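Local coordinates for uncharacterized protein (Trypanosoma congolense, PDB 4E40) that is probably the helical-bundle part of a cell-surface receptor for the haptoglobin-haemoglobin complex, through which the trypanosome is thought to take up haem, at residues G33-P38 and T200-L205; D134-K139 and K192-S197; K173-A178 and Q196-S201. All blocks are in the same frame, centred on the assembly; numbering follows the deposited sequence.

How the contacts relate
All three contacts use the early turns of the long helix 192-246, which successive partners meet from different sides. Contact 2 brings in helix 82-147, contact 3 the short helix 172-180, and contact 1 helix 28-73, so the three long helices and one short one are joined here. Contacts 2 and 3, with centres about 10 Å apart, touch where S136 OG packs on I198 CD1 at 3.7 Å; contact 1 is centred about 12 Å from contact 3 and 17 Å from contact 2. Along the chain, contact 2 is nested within the loop closed by contact 1. Contacts 1 and 2 tie long helices of the bundle together, and contact 3 adds a short helix near one end.

Contact 1: G33-P38 and T200-L205; sequences GILLRP and TSLDNL
L35 reaches across to L202 and L205 and is the residue of 33-38 with the widest contact. Its CB sits 3.8 Å from L205 CD2, so the leucine is gripped at the root of its side chain, where the two side chains meet at a slant. Farther out, L35 CD1 touches L202 CD2 at 4.0 Å, these two side chains crossing at about a right angle. L35 thus spans one turn of helix 192-246, and it also touches D206 on that helix; it remains partly exposed.

L36, next along, uses one methyl: L36 CD1 lies 4.0 Å from L205 CD1, again nearly perpendicular. L205 has CG anti to its backbone N (chi1 173°), and the fork of its side chain is divided between neighbours, CD2 for L35 and CD1 for L36. Helices 28-73 and 192-246 run in the same general direction here, with an angle of 23° between the segment axes and 10.4 Å at closest approach. This is the parallel pair of an up-down-up three-helix bundle; the intervening antiparallel helix 82-147 packs against them, A122 touching both L36 and L205 and T123 touching L36. The side chain of R42, which binds haem b in a structure of this protein, lies about 10 Å from that of L36; no haem is bound here.

At P38 the helix kinks, the proline nitrogen having no bond to the preceding turn, and its ring packs on V209 and E213, farther along helix 192-246.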
# COMPACT_ATOMS: atom_id res chain seq x y z
N GLY A 33 -5.94 9.76 6.64
CA GLY A 33 -6.91 9.05 5.77
C GLY A 33 -6.62 9.25 4.30
O GLY A 33 -6.77 8.30 3.51
N ILE A 34 -6.18 10.44 3.87
CA ILE A 34 -5.73 10.67 2.48
C ILE A 34 -4.52 9.82 2.14
O ILE A 34 -4.45 9.21 1.06
CB ILE A 34 -5.37 12.18 2.27
CG1 ILE A 34 -6.66 12.97 2.30
CG2 ILE A 34 -4.67 12.42 0.91
CD1 ILE A 34 -6.39 14.47 2.37
N LEU A 35 -3.53 9.76 3.04
CA LEU A 35 -2.36 8.90 2.76
C LEU A 35 -2.79 7.44 2.61
O LEU A 35 -2.27 6.78 1.70
CB LEU A 35 -1.29 8.98 3.87
CG LEU A 35 -0.38 10.21 3.84
CD1 LEU A 35 0.42 10.31 5.13
CD2 LEU A 35 0.59 10.11 2.66
N LEU A 36 -3.75 6.96 3.43
CA LEU A 36 -4.13 5.52 3.47
C LEU A 36 -4.96 5.12 2.27
O LEU A 36 -4.91 3.95 1.80
CB LEU A 36 -4.86 5.17 4.77
CG LEU A 36 -5.31 3.72 4.93
CD1 LEU A 36 -4.08 2.82 5.05
CD2 LEU A 36 -6.19 3.65 6.14
N ARG A 37 -5.69 6.08 1.72
CA ARG A 37 -6.74 5.80 0.72
C ARG A 37 -6.31 4.89 -0.43
O ARG A 37 -7.03 3.90 -0.69
CB ARG A 37 -7.36 7.11 0.23
CG ARG A 37 -8.55 6.94 -0.72
CD ARG A 37 -9.67 6.14 -0.09
NE ARG A 37 -10.79 6.07 -1.03
CZ ARG A 37 -11.73 5.13 -1.01
NH1 ARG A 37 -11.69 4.16 -0.09
NH2 ARG A 37 -12.71 5.13 -1.94
N PRO A 38 -5.15 5.15 -1.09
CA PRO A 38 -4.81 4.27 -2.22
C PRO A 38 -4.54 2.83 -1.87
O PRO A 38 -4.81 1.96 -2.72
CB PRO A 38 -3.52 4.87 -2.82
CG PRO A 38 -3.59 6.33 -2.43
CD PRO A 38 -4.24 6.31 -1.06
N THR A 200 6.57 9.79 13.26
CA THR A 200 6.95 8.39 12.91
C THR A 200 5.80 7.65 12.25
O THR A 200 6.02 6.95 11.21
CB THR A 200 7.57 7.66 14.09
OG1 THR A 200 6.72 7.71 15.23
CG2 THR A 200 8.80 8.30 14.49
N SER A 201 4.60 7.79 12.78
CA SER A 201 3.43 7.08 12.19
C SER A 201 3.14 7.59 10.79
O SER A 201 2.92 6.77 9.87
CB SER A 201 2.19 7.23 13.05
OG SER A 201 2.35 6.56 14.30
N LEU A 202 3.16 8.91 10.57
CA LEU A 202 2.92 9.42 9.22
C LEU A 202 4.01 9.00 8.23
O LEU A 202 3.69 8.70 7.07
CB LEU A 202 2.87 10.95 9.21
CG LEU A 202 1.60 11.51 9.83
CD1 LEU A 202 1.72 13.05 9.94
CD2 LEU A 202 0.32 11.13 9.07
N ASP A 203 5.27 8.99 8.67
CA ASP A 203 6.36 8.60 7.75
C ASP A 203 6.32 7.08 7.44
O ASP A 203 6.61 6.65 6.32
CB ASP A 203 7.72 9.14 8.23
CG ASP A 203 7.85 10.70 8.05
OD1 ASP A 203 7.67 11.21 6.90
OD2 ASP A 203 8.16 11.44 9.05
N ASN A 204 5.87 6.28 8.39
CA ASN A 204 5.72 4.81 8.15
C ASN A 204 4.52 4.55 7.24
O ASN A 204 4.58 3.68 6.37
CB ASN A 204 5.63 4.04 9.47
CG ASN A 204 6.99 3.92 10.14
OD1 ASN A 204 8.00 3.88 9.45
ND2 ASN A 204 7.02 3.80 11.46
N LEU A 205 3.43 5.29 7.46
CA LEU A 205 2.22 5.21 6.62
C LEU A 205 2.56 5.53 5.17
O LEU A 205 2.18 4.79 4.27
CB LEU A 205 1.17 6.15 7.22
CG LEU A 205 -0.12 6.35 6.43
CD1 LEU A 205 -0.83 4.99 6.09
CD2 LEU A 205 -1.04 7.26 7.21

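Contact 2: D134-K139 and K192-S197; sequences DASAVK and KTTFQS. Unlike the reference sequence in segment 134-139: A137 (reference Val).
T194, which meets S136 across the contact, accepts at its carbonyl O a hydrogen bond from S197 OG, 2.7 Å away. The hydroxyl approaches at a C=O...O angle of 126° and is tilted 21° from the carbonyl plane, folding back onto the preceding turn of its own helix. N132, one turn before S136 on helix 82-147, touches the side chains of both T194 and S197.

S136 alone carries the contact on its helix and meets two residues. S136 CB approaches T194 CG2 at 3.7 Å, a methylene against a methyl. T194 CG2 points across because it stands anti to the backbone N, while OG1 is left beside that nitrogen (chi1 -61°). S136 CB is equally near the aromatic ring of F195, 3.7 Å from CE1, and meets it obliquely. The hydroxyl lies near the same side of the ring system, S136 OG being 3.8 Å from F195 CE1 and 3.9 Å from F195 CD1; this is van der Waals contact. The buried hydroxyl has its polar partner within its own helix, hydrogen-bonding the carbonyl O of N132, which satisfies it although its neighbours across the contact are carbon atoms.

L25 of helix 12-26 fills in against both S136 and F195. One turn beyond S136, K139 NZ bonds the carbonyl oxygens of G3 and A190, tying the first modelled residue and the approach to helix 192-246 to helix 82-147. The nearest backbone approach, CA of S136 to CA of T194 at 6.8 Å, fits so small a residue at the interface. Helices 82-147 and 192-246 run antiparallel here, as neighbours in an up-down-up helical bundle do.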
# COMPACT_ATOMS: atom_id res chain seq x y z
N ASP A 134 -5.23 14.05 17.18
CA ASP A 134 -6.43 14.58 17.87
C ASP A 134 -6.14 14.91 19.31
O ASP A 134 -6.52 15.99 19.81
CB ASP A 134 -7.56 13.56 17.79
CG ASP A 134 -8.16 13.45 16.43
OD1 ASP A 134 -7.89 14.26 15.51
OD2 ASP A 134 -8.95 12.48 16.23
N ALA A 135 -5.41 14.03 19.99
CA ALA A 135 -5.18 14.22 21.43
C ALA A 135 -4.28 15.41 21.65
O ALA A 135 -4.51 16.19 22.57
CB ALA A 135 -4.53 12.99 22.05
N SER A 136 -3.19 15.48 20.88
CA SER A 136 -2.31 16.63 21.07
C SER A 136 -2.95 17.94 20.60
O SER A 136 -2.66 18.99 21.19
CB SER A 136 -0.92 16.36 20.49
OG SER A 136 -0.99 16.24 19.08
N ALA A 137 -3.86 17.92 19.63
CA ALA A 137 -4.54 19.15 19.25
C ALA A 137 -5.35 19.69 20.42
O ALA A 137 -5.37 20.90 20.60
CB ALA A 137 -5.49 18.91 18.01
N VAL A 138 -6.00 18.79 21.16
CA VAL A 138 -6.75 19.22 22.39
C VAL A 138 -5.81 19.91 23.32
O VAL A 138 -6.11 21.01 23.85
CB VAL A 138 -7.37 18.03 23.12
CG1 VAL A 138 -7.95 18.50 24.46
CG2 VAL A 138 -8.47 17.46 22.27
N LYS A 139 -4.62 19.37 23.55
CA LYS A 139 -3.72 20.03 24.50
C LYS A 139 -3.16 21.40 24.07
O LYS A 139 -2.98 22.32 24.88
CB LYS A 139 -2.57 19.11 24.86
CG LYS A 139 -3.05 17.82 25.50
CD LYS A 139 -1.91 17.01 26.07
CE LYS A 139 -2.43 15.74 26.75
NZ LYS A 139 -1.40 15.21 27.68
N LYS A 192 5.56 15.65 24.21
CA LYS A 192 6.75 15.39 23.40
C LYS A 192 6.72 14.05 22.66
O LYS A 192 7.00 13.97 21.45
CB LYS A 192 8.03 15.48 24.26
CG LYS A 192 9.32 15.10 23.53
CD LYS A 192 10.47 15.26 24.50
CE LYS A 192 11.68 14.45 24.08
NZ LYS A 192 12.65 15.22 23.28
N THR A 193 6.41 12.99 23.41
CA THR A 193 6.38 11.67 22.76
C THR A 193 5.19 11.51 21.82
O THR A 193 5.32 10.84 20.81
CB THR A 193 6.45 10.52 23.81
OG1 THR A 193 5.26 10.54 24.59
CG2 THR A 193 7.64 10.72 24.73
N THR A 194 4.06 12.16 22.13
CA THR A 194 2.91 12.20 21.26
C THR A 194 3.25 12.82 19.90
O THR A 194 2.97 12.23 18.84
CB THR A 194 1.77 12.93 21.95
OG1 THR A 194 1.44 12.22 23.16
CG2 THR A 194 0.54 12.97 21.04
N PHE A 195 3.94 13.94 19.94
CA PHE A 195 4.35 14.59 18.68
C PHE A 195 5.33 13.74 17.88
O PHE A 195 5.17 13.58 16.64
CB PHE A 195 5.07 15.94 18.95
CG PHE A 195 4.20 17.04 19.51
CD1 PHE A 195 2.82 17.24 19.17
CD2 PHE A 195 4.80 17.93 20.40
CE1 PHE A 195 2.10 18.33 19.68
CE2 PHE A 195 4.10 19.03 20.88
CZ PHE A 195 2.74 19.23 20.54
N GLN A 196 6.33 13.14 18.53
CA GLN A 196 7.25 12.27 17.83
C GLN A 196 6.54 11.07 17.23
O GLN A 196 6.85 10.70 16.09
CB GLN A 196 8.40 11.78 18.73
CG GLN A 196 9.57 11.22 17.87
CD GLN A 196 9.87 12.03 16.58
OE1 GLN A 196 9.71 11.51 15.42
NE2 GLN A 196 10.26 13.33 16.74
N SER A 197 5.53 10.55 17.93
CA SER A 197 4.82 9.36 17.41
C SER A 197 4.01 9.73 16.16
O SER A 197 3.84 8.94 15.26
CB SER A 197 3.91 8.76 18.50
OG SER A 197 2.72 9.52 18.54

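Contact 3: K173-A178 and Q196-S201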
# COMPACT_ATOMS: atom_id res chain seq x y z
N LYS A 173 6.31 16.66 6.98
CA LYS A 173 7.24 17.75 6.81
C LYS A 173 6.70 19.06 7.33
O LYS A 173 7.41 19.77 8.08
CB LYS A 173 7.56 17.86 5.30
CG LYS A 173 8.54 18.99 5.01
CD LYS A 173 8.79 19.06 3.48
CE LYS A 173 9.81 20.17 3.17
NZ LYS A 173 10.07 20.17 1.68
N SER A 174 5.44 19.39 7.00
CA SER A 174 4.96 20.67 7.49
C SER A 174 4.69 20.65 9.00
O SER A 174 4.91 21.65 9.67
CB SER A 174 3.67 21.12 6.71
OG SER A 174 2.56 20.28 7.11
N LEU A 175 4.31 19.50 9.56
CA LEU A 175 4.07 19.45 10.98
C LEU A 175 5.41 19.61 11.71
O LEU A 175 5.46 20.29 12.72
CB LEU A 175 3.36 18.14 11.32
CG LEU A 175 3.17 17.93 12.83
CD1 LEU A 175 2.33 19.06 13.49
CD2 LEU A 175 2.50 16.56 13.04
N ALA A 176 6.43 18.88 11.20
CA ALA A 176 7.75 19.04 11.87
C ALA A 176 8.23 20.48 11.83
O ALA A 176 8.78 20.97 12.84
CB ALA A 176 8.75 18.10 11.19
N ALA A 177 8.02 21.18 10.69
CA ALA A 177 8.43 22.61 10.63
C ALA A 177 7.68 23.43 11.69
O ALA A 177 8.23 24.32 12.37
CB ALA A 177 8.18 23.17 9.23
N ALA A 178 6.37 23.14 11.86
CA ALA A 178 5.53 23.91 12.81
C ALA A 178 5.98 23.63 14.25
O ALA A 178 6.05 24.56 15.08
CB ALA A 178 4.07 23.50 12.61
N GLN A 196 6.33 13.14 18.53
CA GLN A 196 7.25 12.27 17.83
C GLN A 196 6.54 11.07 17.23
O GLN A 196 6.85 10.70 16.09
CB GLN A 196 8.40 11.78 18.73
CG GLN A 196 9.57 11.22 17.87
CD GLN A 196 9.87 12.03 16.58
OE1 GLN A 196 9.71 11.51 15.42
NE2 GLN A 196 10.26 13.33 16.74
N SER A 197 5.53 10.55 17.93
CA SER A 197 4.82 9.36 17.41
C SER A 197 4.01 9.73 16.16
O SER A 197 3.84 8.94 15.26
CB SER A 197 3.91 8.76 18.50
OG SER A 197 2.72 9.52 18.54
N ILE A 198 3.51 10.97 16.08
CA ILE A 198 2.73 11.34 14.89
C ILE A 198 3.65 11.33 13.69
O ILE A 198 3.27 10.85 12.66
CB ILE A 198 2.11 12.76 14.99
CG1 ILE A 198 1.09 12.80 16.14
CG2 ILE A 198 1.45 13.15 13.65
CD1 ILE A 198 0.79 14.25 16.59
N LEU A 199 4.85 11.93 13.82
CA LEU A 199 5.80 12.07 12.74
C LEU A 199 6.26 10.65 12.29
O LEU A 199 6.23 10.39 11.09
CB LEU A 199 7.01 12.91 13.17
CG LEU A 199 6.72 14.39 13.48
CD1 LEU A 199 8.04 15.08 13.90
CD2 LEU A 199 6.16 15.05 12.20
N THR A 200 6.57 9.79 13.26
CA THR A 200 6.95 8.39 12.91
C THR A 200 5.80 7.65 12.25
O THR A 200 6.02 6.95 11.21
CB THR A 200 7.57 7.66 14.09
OG1 THR A 200 6.72 7.71 15.23
CG2 THR A 200 8.80 8.30 14.49
N SER A 201 4.60 7.79 12.78
CA SER A 201 3.43 7.08 12.19
C SER A 201 3.14 7.59 10.79
O SER A 201 2.92 6.77 9.87
CB SER A 201 2.19 7.23 13.05
OG SER A 201 2.35 6.56 14.30
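Between L175 and A176 on one helix and I198 and L199 on the other no ring takes part; the one flat group touched is the peptide joining L175 to A176. A methyl of L199 lies over one face of it, L199 CD2 standing 4.0 Å from A176 N and somewhat tilted from the perpendicular.

That methyl is the hub of the contact. L199 CD2 also meets L175 CD2 at 4.0 Å, the two leucine side chains passing each other at a slant, while the other branch, L199 CD1, rests against A176 CB at 4.1 Å. L199 thus straddles the short side chain of A176 and part of the backbone beside it. Its CG is anti to the carbonyl carbon (chi1 -66°), which swings the fork over to helix 172-180. On the flank, L175 CD2 presses on I198 CG2 at 3.6 Å, the side chains crossing at about a right angle. L175 CG lies anti to its backbone N (chi1 175°), and this carries the methyl across to I198.

The helices are nearly antiparallel, 158° between the segment axes, with closest approach 10.3 Å. L175 and I198 both also touch L25 of helix 12-26 and V28 at the start of helix 28-73, so the short helix 172-180 is packed onto several helices at once. C19 on helix 12-26 is joined by a disulfide to C162, a covalent tie to the chain leading into this region.

The side chains that meet are all apolar, and no hydrogen bond crosses between the segments: methyl packing and burial of hydrocarbon hold the short helix here, while S174 OG supplies a directional bond to Q24 NE2 of helix 12-26.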